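Local coordinates for alpha-catenin-like protein hmp-1 (Caenorhabditis elegans, PDB 5XA5), which links cadherin-bound beta-catenin to actin filaments at cell junctions and is required for cell migration during body enclosure and cell shape changes during body elongation, at residues A[154-159]-A[181-186]; A[174-179]-A[216-221]; A[148-153]-A[253-258]; A[167-172]-A[227-232]. All blocks are in the same frame, centred on the assembly; numbering follows the deposited sequence.

Contact 1 of 4, residues A[154-159]-A[181-186]; sequences DEVRET and SQIEEL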
# COMPACT_ATOMS: atom_id res chain seq x y z
N ASP A 154 -0.31 14.76 -7.95
CA ASP A 154 -0.58 15.26 -9.29
C ASP A 154 -1.76 16.23 -9.31
O ASP A 154 -1.80 17.19 -10.09
CB ASP A 154 -0.90 14.10 -10.24
CG ASP A 154 0.29 13.20 -10.50
OD1 ASP A 154 1.44 13.65 -10.34
OD2 ASP A 154 0.07 12.03 -10.89
N GLU A 155 -2.75 15.95 -8.47
CA GLU A 155 -3.93 16.81 -8.39
C GLU A 155 -3.52 18.18 -7.84
O GLU A 155 -3.94 19.21 -8.36
CB GLU A 155 -4.99 16.16 -7.49
CG GLU A 155 -6.29 16.94 -7.40
CD GLU A 155 -7.25 16.33 -6.39
OE1 GLU A 155 -6.83 16.08 -5.24
OE2 GLU A 155 -8.43 16.09 -6.75
N VAL A 156 -2.70 18.18 -6.78
CA VAL A 156 -2.17 19.43 -6.22
C VAL A 156 -1.36 20.16 -7.28
O VAL A 156 -1.47 21.37 -7.47
CB VAL A 156 -1.31 19.17 -4.98
CG1 VAL A 156 -0.56 20.41 -4.55
CG2 VAL A 156 -2.21 18.68 -3.86
N ARG A 157 -0.54 19.42 -8.02
CA ARG A 157 0.29 20.03 -9.05
C ARG A 157 -0.55 20.74 -10.11
O ARG A 157 -0.22 21.84 -10.54
CB ARG A 157 1.18 18.96 -9.70
CG ARG A 157 2.10 19.45 -10.80
CD ARG A 157 2.80 18.25 -11.45
NE ARG A 157 3.88 17.73 -10.59
CZ ARG A 157 3.92 16.53 -10.04
NH1 ARG A 157 2.95 15.64 -10.24
NH2 ARG A 157 4.96 16.20 -9.29
N GLU A 158 -1.66 20.11 -10.53
CA GLU A 158 -2.50 20.71 -11.56
C GLU A 158 -3.27 21.92 -11.05
O GLU A 158 -3.42 22.93 -11.77
CB GLU A 158 -3.47 19.65 -12.12
CG GLU A 158 -4.52 20.20 -13.07
CD GLU A 158 -3.92 20.90 -14.31
OE1 GLU A 158 -2.76 20.58 -14.67
OE2 GLU A 158 -4.61 21.73 -14.95
N THR A 159 -3.77 21.84 -9.83
CA THR A 159 -4.43 23.00 -9.26
C THR A 159 -3.47 24.18 -9.15
O THR A 159 -3.82 25.31 -9.50
CB THR A 159 -5.05 22.66 -7.90
OG1 THR A 159 -5.97 21.57 -8.07
CG2 THR A 159 -5.80 23.87 -7.34
N SER A 181 -7.50 22.82 0.51
CA SER A 181 -8.08 21.54 0.93
C SER A 181 -7.28 20.37 0.38
O SER A 181 -7.06 19.39 1.10
CB SER A 181 -9.55 21.45 0.51
OG SER A 181 -10.31 22.35 1.30
N GLN A 182 -6.84 20.47 -0.86
CA GLN A 182 -6.10 19.36 -1.45
C GLN A 182 -4.78 19.13 -0.72
O GLN A 182 -4.37 17.99 -0.51
CB GLN A 182 -5.87 19.62 -2.94
CG GLN A 182 -7.16 19.54 -3.73
CD GLN A 182 -7.00 19.98 -5.16
OE1 GLN A 182 -5.94 20.46 -5.54
NE2 GLN A 182 -8.03 19.76 -5.96
N ILE A 183 -4.13 20.22 -0.34
CA ILE A 183 -2.85 20.11 0.36
C ILE A 183 -3.06 19.59 1.78
O ILE A 183 -2.25 18.80 2.27
CB ILE A 183 -2.12 21.45 0.38
CG1 ILE A 183 -1.60 21.75 -1.03
CG2 ILE A 183 -0.96 21.43 1.36
CD1 ILE A 183 -0.87 23.06 -1.17
N GLU A 184 -4.15 20.00 2.43
CA GLU A 184 -4.46 19.45 3.75
C GLU A 184 -4.69 17.93 3.70
O GLU A 184 -4.19 17.22 4.57
CB GLU A 184 -5.68 20.15 4.35
CG GLU A 184 -5.41 21.55 4.87
CD GLU A 184 -4.64 21.58 6.18
OE1 GLU A 184 -4.51 20.53 6.85
OE2 GLU A 184 -4.17 22.68 6.55
N GLU A 185 -5.43 17.47 2.70
CA GLU A 185 -5.67 16.04 2.47
C GLU A 185 -4.36 15.30 2.22
O GLU A 185 -4.10 14.24 2.79
CB GLU A 185 -6.61 15.85 1.27
CG GLU A 185 -8.07 15.59 1.59
CD GLU A 185 -9.01 16.09 0.49
OE1 GLU A 185 -8.52 16.57 -0.55
OE2 GLU A 185 -10.24 15.99 0.67
N LEU A 186 -3.54 15.86 1.34
CA LEU A 186 -2.26 15.24 1.00
C LEU A 186 -1.36 15.19 2.22
O LEU A 186 -0.67 14.20 2.45
CB LEU A 186 -1.57 16.01 -0.13
CG LEU A 186 -0.22 15.51 -0.64
CD1 LEU A 186 -0.32 14.10 -1.25
CD2 LEU A 186 0.39 16.49 -1.64
O HOH W 1 -9.19 18.89 -8.63

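Contact 2 of 4, residues A[174-179]-A[216-221]; sequences DLYNLL and TAPLLY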
# COMPACT_ATOMS: atom_id res chain seq x y z
N ASP A 174 -10.26 31.45 -5.87
CA ASP A 174 -11.04 30.22 -5.94
C ASP A 174 -10.14 29.00 -6.08
O ASP A 174 -10.37 27.96 -5.47
CB ASP A 174 -12.04 30.26 -7.09
CG ASP A 174 -13.19 31.23 -6.84
OD1 ASP A 174 -13.42 31.57 -5.66
OD2 ASP A 174 -13.86 31.63 -7.81
N LEU A 175 -9.11 29.13 -6.91
CA LEU A 175 -8.17 28.02 -7.05
C LEU A 175 -7.39 27.80 -5.75
O LEU A 175 -7.14 26.67 -5.39
CB LEU A 175 -7.22 28.25 -8.23
CG LEU A 175 -7.93 28.09 -9.57
CD1 LEU A 175 -7.07 28.71 -10.67
CD2 LEU A 175 -8.20 26.62 -9.87
N TYR A 176 -7.03 28.87 -5.04
CA TYR A 176 -6.30 28.64 -3.80
C TYR A 176 -7.24 28.03 -2.77
O TYR A 176 -6.81 27.20 -1.97
CB TYR A 176 -5.63 29.91 -3.26
CG TYR A 176 -4.70 29.59 -2.10
CD1 TYR A 176 -3.67 28.67 -2.26
CD2 TYR A 176 -4.84 30.20 -0.85
CE1 TYR A 176 -2.82 28.34 -1.22
CE2 TYR A 176 -3.97 29.89 0.21
CZ TYR A 176 -2.97 28.96 0.01
OH TYR A 176 -2.10 28.62 1.04
N ASN A 177 -8.52 28.38 -2.79
CA ASN A 177 -9.46 27.69 -1.89
C ASN A 177 -9.44 26.17 -2.11
O ASN A 177 -9.49 25.39 -1.16
CB ASN A 177 -10.87 28.23 -2.07
CG ASN A 177 -11.15 29.42 -1.18
OD1 ASN A 177 -10.44 29.66 -0.20
ND2 ASN A 177 -12.18 30.19 -1.52
N LEU A 178 -9.36 25.75 -3.36
CA LEU A 178 -9.29 24.32 -3.69
C LEU A 178 -7.95 23.76 -3.24
O LEU A 178 -7.89 22.71 -2.62
CB LEU A 178 -9.48 24.08 -5.20
CG LEU A 178 -10.89 24.29 -5.78
CD1 LEU A 178 -10.86 24.26 -7.32
CD2 LEU A 178 -11.86 23.25 -5.25
N LEU A 179 -6.88 24.48 -3.53
CA LEU A 179 -5.55 24.02 -3.18
C LEU A 179 -5.38 23.82 -1.67
O LEU A 179 -4.72 22.87 -1.25
CB LEU A 179 -4.51 25.04 -3.69
CG LEU A 179 -3.09 24.52 -3.81
CD1 LEU A 179 -2.99 23.43 -4.87
CD2 LEU A 179 -2.11 25.66 -4.13
N THR A 216 5.74 26.62 0.83
CA THR A 216 5.77 27.24 -0.49
C THR A 216 4.38 27.60 -1.01
O THR A 216 4.19 28.64 -1.64
CB THR A 216 6.46 26.32 -1.51
OG1 THR A 216 7.83 26.12 -1.11
CG2 THR A 216 6.44 26.95 -2.89
N ALA A 217 3.38 26.76 -0.75
CA ALA A 217 2.09 27.04 -1.36
C ALA A 217 1.47 28.41 -0.97
O ALA A 217 0.95 29.12 -1.85
CB ALA A 217 1.11 25.89 -1.08
N PRO A 218 1.52 28.80 0.32
CA PRO A 218 0.96 30.11 0.68
C PRO A 218 1.71 31.25 -0.00
O PRO A 218 1.11 32.27 -0.33
CB PRO A 218 1.14 30.17 2.20
CG PRO A 218 1.26 28.77 2.63
CD PRO A 218 1.90 28.02 1.50
N LEU A 219 3.01 31.06 -0.21
CA LEU A 219 3.80 32.10 -0.89
C LEU A 219 3.46 32.15 -2.38
O LEU A 219 3.52 33.21 -3.00
CB LEU A 219 5.29 31.83 -0.69
CG LEU A 219 5.78 32.01 0.74
CD1 LEU A 219 7.15 31.37 0.90
CD2 LEU A 219 5.87 33.47 1.11
N LEU A 220 3.15 31.00 -2.95
CA LEU A 220 2.72 30.95 -4.34
C LEU A 220 1.38 31.67 -4.49
O LEU A 220 1.20 32.44 -5.45
CB LEU A 220 2.61 29.50 -4.83
CG LEU A 220 2.30 29.39 -6.33
CD1 LEU A 220 3.36 30.05 -7.20
CD2 LEU A 220 2.15 27.91 -6.71
N TYR A 221 0.47 31.46 -3.55
CA TYR A 221 -0.80 32.17 -3.55
C TYR A 221 -0.58 33.67 -3.58
O TYR A 221 -1.13 34.36 -4.42
CB TYR A 221 -1.65 31.77 -2.33
CG TYR A 221 -2.84 32.66 -2.07
CD1 TYR A 221 -3.83 32.84 -3.03
CD2 TYR A 221 -2.99 33.31 -0.85
CE1 TYR A 221 -4.92 33.65 -2.78
CE2 TYR A 221 -4.07 34.12 -0.59
CZ TYR A 221 -5.04 34.29 -1.58
OH TYR A 221 -6.13 35.08 -1.34

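Contact 3 of 4, residues A[148-153]-A[253-258]; sequences VIVDKV and ALESVL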
# COMPACT_ATOMS: atom_id res chain seq x y z
N VAL A 148 -1.81 5.83 -5.38
CA VAL A 148 -2.91 6.69 -4.96
C VAL A 148 -2.40 8.00 -4.36
O VAL A 148 -2.94 9.07 -4.64
CB VAL A 148 -3.82 5.95 -3.97
CG1 VAL A 148 -4.83 6.89 -3.33
CG2 VAL A 148 -4.54 4.81 -4.69
N ILE A 149 -1.34 7.94 -3.55
CA ILE A 149 -0.76 9.14 -2.99
C ILE A 149 -0.18 10.00 -4.11
O ILE A 149 -0.37 11.22 -4.12
CB ILE A 149 0.33 8.84 -1.97
CG1 ILE A 149 -0.23 7.93 -0.89
CG2 ILE A 149 0.81 10.13 -1.33
CD1 ILE A 149 0.76 7.60 0.19
N VAL A 150 0.51 9.36 -5.04
CA VAL A 150 1.13 10.09 -6.16
C VAL A 150 0.05 10.79 -6.99
O VAL A 150 0.25 11.92 -7.48
CB VAL A 150 1.99 9.15 -7.04
CG1 VAL A 150 2.42 9.84 -8.32
CG2 VAL A 150 3.21 8.66 -6.25
N ASP A 151 -1.10 10.15 -7.14
CA ASP A 151 -2.22 10.74 -7.87
C ASP A 151 -2.69 12.03 -7.17
O ASP A 151 -3.05 13.01 -7.84
CB ASP A 151 -3.37 9.72 -7.99
CG ASP A 151 -4.45 10.17 -8.94
OD1 ASP A 151 -5.50 10.65 -8.46
OD2 ASP A 151 -4.26 10.02 -10.17
N LYS A 152 -2.65 12.02 -5.84
CA LYS A 152 -3.02 13.21 -5.06
C LYS A 152 -2.01 14.34 -5.24
O LYS A 152 -2.39 15.51 -5.37
CB LYS A 152 -3.16 12.86 -3.57
CG LYS A 152 -3.70 14.00 -2.74
CD LYS A 152 -5.14 14.28 -3.14
CE LYS A 152 -5.79 15.31 -2.23
NZ LYS A 152 -7.28 15.18 -2.26
N VAL A 153 -0.72 13.99 -5.26
CA VAL A 153 0.33 14.96 -5.60
C VAL A 153 0.08 15.58 -6.97
O VAL A 153 0.23 16.80 -7.15
CB VAL A 153 1.73 14.30 -5.60
CG1 VAL A 153 2.84 15.29 -6.03
CG2 VAL A 153 2.02 13.72 -4.24
N ALA A 253 9.76 16.32 -5.40
CA ALA A 253 10.44 15.64 -4.30
C ALA A 253 9.53 14.62 -3.60
O ALA A 253 9.97 13.50 -3.31
CB ALA A 253 10.97 16.66 -3.30
N LEU A 254 8.28 14.99 -3.34
CA LEU A 254 7.32 14.06 -2.76
C LEU A 254 7.18 12.83 -3.64
O LEU A 254 7.23 11.70 -3.17
CB LEU A 254 5.95 14.70 -2.56
CG LEU A 254 5.79 15.74 -1.44
CD1 LEU A 254 4.46 16.47 -1.55
CD2 LEU A 254 5.89 15.10 -0.08
N GLU A 255 6.97 13.05 -4.94
CA GLU A 255 6.79 11.93 -5.86
C GLU A 255 8.04 11.05 -5.93
O GLU A 255 7.93 9.83 -5.89
CB GLU A 255 6.45 12.45 -7.26
CG GLU A 255 6.14 11.35 -8.27
CD GLU A 255 5.52 11.89 -9.56
OE1 GLU A 255 5.47 13.12 -9.74
OE2 GLU A 255 5.09 11.06 -10.40
N SER A 256 9.21 11.68 -6.05
CA SER A 256 10.48 10.95 -6.05
C SER A 256 10.63 10.04 -4.84
O SER A 256 10.92 8.85 -4.98
CB SER A 256 11.66 11.93 -6.08
OG SER A 256 11.80 12.52 -7.37
N VAL A 257 10.43 10.59 -3.64
CA VAL A 257 10.60 9.80 -2.42
C VAL A 257 9.54 8.72 -2.29
O VAL A 257 9.84 7.60 -1.88
CB VAL A 257 10.57 10.71 -1.15
CG1 VAL A 257 10.62 9.88 0.12
CG2 VAL A 257 11.74 11.67 -1.18
N LEU A 258 8.29 9.04 -2.62
CA LEU A 258 7.24 8.01 -2.58
C LEU A 258 7.62 6.82 -3.45
O LEU A 258 7.33 5.67 -3.10
CB LEU A 258 5.89 8.58 -3.03
CG LEU A 258 5.18 9.54 -2.07
CD1 LEU A 258 4.05 10.28 -2.79
CD2 LEU A 258 4.65 8.78 -0.85

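Contact 4 of 4, residues A[167-172]-A[227-232]; sequences DTKIKV and FVRHPE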
# COMPACT_ATOMS: atom_id res chain seq x y z
N ASP A 167 -5.95 34.36 -14.77
CA ASP A 167 -5.83 35.71 -15.30
C ASP A 167 -6.68 36.70 -14.52
O ASP A 167 -6.74 37.87 -14.89
CB ASP A 167 -6.22 35.75 -16.78
CG ASP A 167 -7.64 35.24 -17.04
OD1 ASP A 167 -8.25 34.66 -16.12
OD2 ASP A 167 -8.13 35.41 -18.18
N THR A 168 -7.36 36.25 -13.47
CA THR A 168 -8.19 37.14 -12.66
C THR A 168 -7.97 36.88 -11.18
O THR A 168 -7.66 35.75 -10.78
CB THR A 168 -9.69 36.98 -12.97
OG1 THR A 168 -10.18 35.74 -12.41
CG2 THR A 168 -9.94 36.99 -14.49
N LYS A 169 -8.16 37.92 -10.37
CA LYS A 169 -8.03 37.79 -8.92
C LYS A 169 -9.02 36.77 -8.35
O LYS A 169 -8.66 35.96 -7.50
CB LYS A 169 -8.24 39.15 -8.25
CG LYS A 169 -7.66 39.24 -6.85
CD LYS A 169 -8.24 40.42 -6.10
CE LYS A 169 -9.76 40.32 -6.05
NZ LYS A 169 -10.35 41.20 -5.01
N ILE A 170 -10.25 36.80 -8.85
CA ILE A 170 -11.30 35.88 -8.39
C ILE A 170 -10.93 34.41 -8.69
O ILE A 170 -11.16 33.52 -7.86
CB ILE A 170 -12.65 36.23 -9.05
CG1 ILE A 170 -13.17 37.55 -8.48
CG2 ILE A 170 -13.67 35.14 -8.80
CD1 ILE A 170 -14.47 38.00 -9.09
N LYS A 171 -10.32 34.16 -9.84
CA LYS A 171 -9.85 32.81 -10.14
C LYS A 171 -8.72 32.39 -9.20
O LYS A 171 -8.68 31.25 -8.76
CB LYS A 171 -9.37 32.69 -11.60
CG LYS A 171 -10.48 32.41 -12.59
CD LYS A 171 -9.95 32.42 -14.01
CE LYS A 171 -11.05 32.56 -15.04
NZ LYS A 171 -10.48 32.68 -16.41
N VAL A 172 -7.79 33.30 -8.91
CA VAL A 172 -6.68 32.95 -8.04
C VAL A 172 -7.19 32.57 -6.64
O VAL A 172 -6.76 31.58 -6.06
CB VAL A 172 -5.65 34.10 -7.93
CG1 VAL A 172 -4.61 33.75 -6.87
CG2 VAL A 172 -4.98 34.36 -9.30
N PHE A 227 0.81 39.44 -8.54
CA PHE A 227 1.20 39.59 -9.94
C PHE A 227 0.02 39.79 -10.90
O PHE A 227 0.15 40.50 -11.89
CB PHE A 227 2.03 38.39 -10.40
CG PHE A 227 2.54 38.51 -11.80
CD1 PHE A 227 3.38 39.55 -12.16
CD2 PHE A 227 2.15 37.60 -12.77
CE1 PHE A 227 3.84 39.67 -13.46
CE2 PHE A 227 2.61 37.71 -14.07
CZ PHE A 227 3.45 38.75 -14.41
N VAL A 228 -1.14 39.18 -10.64
CA VAL A 228 -2.29 39.40 -11.53
C VAL A 228 -2.79 40.82 -11.38
O VAL A 228 -3.34 41.39 -12.32
CB VAL A 228 -3.47 38.42 -11.27
CG1 VAL A 228 -3.08 37.01 -11.58
CG2 VAL A 228 -4.01 38.54 -9.86
N ARG A 229 -2.56 41.41 -10.21
CA ARG A 229 -3.00 42.78 -9.95
C ARG A 229 -2.02 43.81 -10.50
O ARG A 229 -2.41 44.93 -10.86
CB ARG A 229 -3.20 42.99 -8.44
CG ARG A 229 -4.48 42.37 -7.88
CD ARG A 229 -4.49 42.35 -6.36
NE ARG A 229 -4.98 43.60 -5.78
CZ ARG A 229 -4.59 44.09 -4.61
NH1 ARG A 229 -3.70 43.44 -3.88
NH2 ARG A 229 -5.09 45.24 -4.17
N HIS A 230 -0.75 43.43 -10.59
CA HIS A 230 0.30 44.33 -11.04
C HIS A 230 1.30 43.68 -11.99
O HIS A 230 2.45 43.42 -11.62
CB HIS A 230 1.04 44.89 -9.83
CG HIS A 230 0.15 45.55 -8.83
ND1 HIS A 230 -0.18 46.89 -8.88
CD2 HIS A 230 -0.48 45.05 -7.74
CE1 HIS A 230 -0.98 47.18 -7.87
NE2 HIS A 230 -1.18 46.08 -7.16
N PRO A 231 0.88 43.40 -13.23
CA PRO A 231 1.78 42.69 -14.14
C PRO A 231 3.06 43.45 -14.58
O PRO A 231 3.95 42.80 -15.11
CB PRO A 231 0.89 42.42 -15.36
CG PRO A 231 -0.20 43.45 -15.28
CD PRO A 231 -0.45 43.62 -13.81
N GLU A 232 3.13 44.76 -14.33
CA GLU A 232 4.20 45.65 -14.84
C GLU A 232 5.41 45.69 -13.92
O GLU A 232 6.51 46.14 -14.25
CB GLU A 232 3.61 47.07 -15.04
CG GLU A 232 3.18 47.79 -13.74
CD GLU A 232 1.86 47.29 -13.15
OE1 GLU A 232 1.21 46.42 -13.77
OE2 GLU A 232 1.44 47.79 -12.08

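Contact 1 of 4, residues A[154-159]-A[181-186]
Gln182 carries its CG anti to the carbonyl carbon (chi1 -69°) and is extended from there, which sends its amide across to helix 117-165, while Glu155 holds its CG anti to the backbone N (chi1 -177°) and crosses the glutamine at about a right angle. Their flat ends then stack, carboxylate and amide planes only 6° apart, with Glu155 CD 3.5 Å from Gln182 NE2. Tip to tip with the amide, Thr159 brings OG1 to 2.8 Å from Gln182 OE1, close enough for the hydroxyl to donate, though a second acceptor lies within reach of that proton, so the bond is not settled. A water bridges Gln182 NE2 and Glu155 OE2 weakly; the stronger partner of the carboxylate is Lys152, which pairs with OE1. On the inner side Val156 splays its two methyls: CG1 lies 3.9 Å from Ile183 CG1, and CG2 packs between Gln182 CB at 3.9 Å and Leu186 CD2 at 4.1 Å. The polar groups thus line one side of an apolar seam between antiparallel helices of the second four-helix bundle. Behind this seam, Val156 rests on Met247 and Leu251 of helix 234-258, and Ile183 and Leu186 on helix 200-229.

Contact 2 of 4, residues A[174-179]-A[216-221]
An offset aromatic stack joins helices 169-196 and 200-229, neighbours in the chain; segments 174-179 and 216-221 run antiparallel at 172°, their axes 11.1 Å apart, and the contact is partly buried. Tyr176 and Tyr221 both set CG anti to the backbone N, so each ring reaches into the gap between the helices. The rings lie nearly parallel, with centroids 4.3 Å apart, and the two side chains cross at about a right angle. Because of the offset, Tyr221 CB sits squarely over the Tyr176 ring, 3.6 Å from its centroid, as a CH-pi contact, whereas Tyr176 CD2 falls toward the rim of the Tyr221 ring, 3.4 Å from Tyr221 CG. The pair joins two adjacent helices of the up-and-down four-helix bundle that repeats through the vinculin/alpha-catenin family. Helix 200-229 is kinked at Pro218, whose nitrogen has no bond to the preceding turn, and the phenol of Tyr176 ends against this kink, its OH 3.4 Å from Pro218 CA. Deeper in the bundle the contact turns aliphatic: Leu179 CD2, at the edge of the Tyr176 ring, meets Ala217 CB at 4.4 Å. The far end of Tyr221 is held by its hydroxyl, hydrogen-bonded to Asp173 OD1, while Tyr176 also leans on Met163 of helix 117-165, and Tyr221 rests on Val172.

Contact 3 of 4, residues A[148-153]-A[253-258]
The two helical segments run close to antiparallel, at 170°, with axes 9.9 Å apart, and their backbones are nearest at Val150 and Glu255, whose CA atoms lie 6.0 Å from each other. Leu258 carries most of the contact. Its chi1 of -72° sets CG anti to the carbonyl carbon, and chi2 of 166° then turns the CD1 methyl toward a patch made by three residues of the opposing helix. CD1 touches Ile149 CG2 at 3.6 Å, Val150 CG2 at 3.9 Å and Val153 CG2 at 4.2 Å, so one leucine methyl is shared by two adjacent residues and a third one turn on. Leu258 and Ile149 cross at about a right angle, whereas Leu258 and Val150 slide past each other in opposite directions. One turn back from Leu258, Leu254 adds a looser apolar contact, its CB 4.4 Å from Val153 CG2.

At the outer margin Glu255 stretches out with CG anti to the backbone N and crosses Val150, laying its CG and carboxylate along the CG1 methyl; OE2 comes to 3.6 Å from Val150 CG1. The charge at its tip is met by a salt bridge from OE1 to Arg157 NH2, one turn beyond Val153 along the long helix. Segment 148-153 lies within helix 117-165, the long helix that continues from one four-helix bundle into the next. Ile149 and Val153 also touch helix 169-196, Leu254 packs on Ala209 of helix 200-229, and Leu258 reaches Arg193, so the seam opens onto the other two helices of the second bundle.

Contact 4 of 4, residues A[167-172]-A[227-232]
At one end of the second four-helix bundle, the turn that leads from helix 117-165 into helix 169-196 lies beside the last turn of helix 200-229. Thr168 is the N-cap residue of helix 169-196: its OG1 accepts from Lys171 N at 3.0 Å with an N-H...O angle of 154°, closing a first-turn amide that lacks a helical partner. A salt bridge ties the preceding loop to this turn: Lys171 NZ donates to Asp167 OD1 at 3.0 Å, along the syn lone pair of the carboxylate. Across the gap the contact is carried by Val228. Its CG1, anti to the carbonyl carbon (chi1 -65°), meets Val172 CG2 tip to tip at 4.0 Å, while CG2, in the crowded position between the backbone N and the carbonyl carbon, lies 4.2 Å from Lys169 CA. Val172 also rests on Thr224 of the same partner helix. Farther out, the aliphatic stems of Lys169 and Arg229 run close, with CD atoms 4.2 Å apart. Their charged ends keep a wider spacing, Lys169 NZ being 5.9 Å from Arg229 NE. The polar bonds therefore serve the turn itself, whereas cohesion between the two segments rests on modest van der Waals packing, and the like charges at its rim would be expected to repel mildly, tempered by solvent at this exposed end.

Overall arrangement
This N-terminal part of the protein is built of two helical bundles, and all four contacts belong to the second, formed by the latter part of helix 117-165 with helices 169-196, 200-229 and 234-258. Contact 1 is the most buried, contacts 2 and 3 are partly buried, and contact 4 lies at the surface, its centre about 39 Å from the centre of the chain. Contacts 2 and 4 join the same two helices and meet where Tyr221 touches Val172. Contacts 1 and 3 share helix 117-165 and are tied by the Lys152-Glu185 and Arg157-Glu255 salt bridges. Contact 3 is mainly aliphatic with a marginal carboxylate, contact 1 sets amide and hydroxyl beside valine, contact 2 is aromatic, contact 4 thin methyl packing.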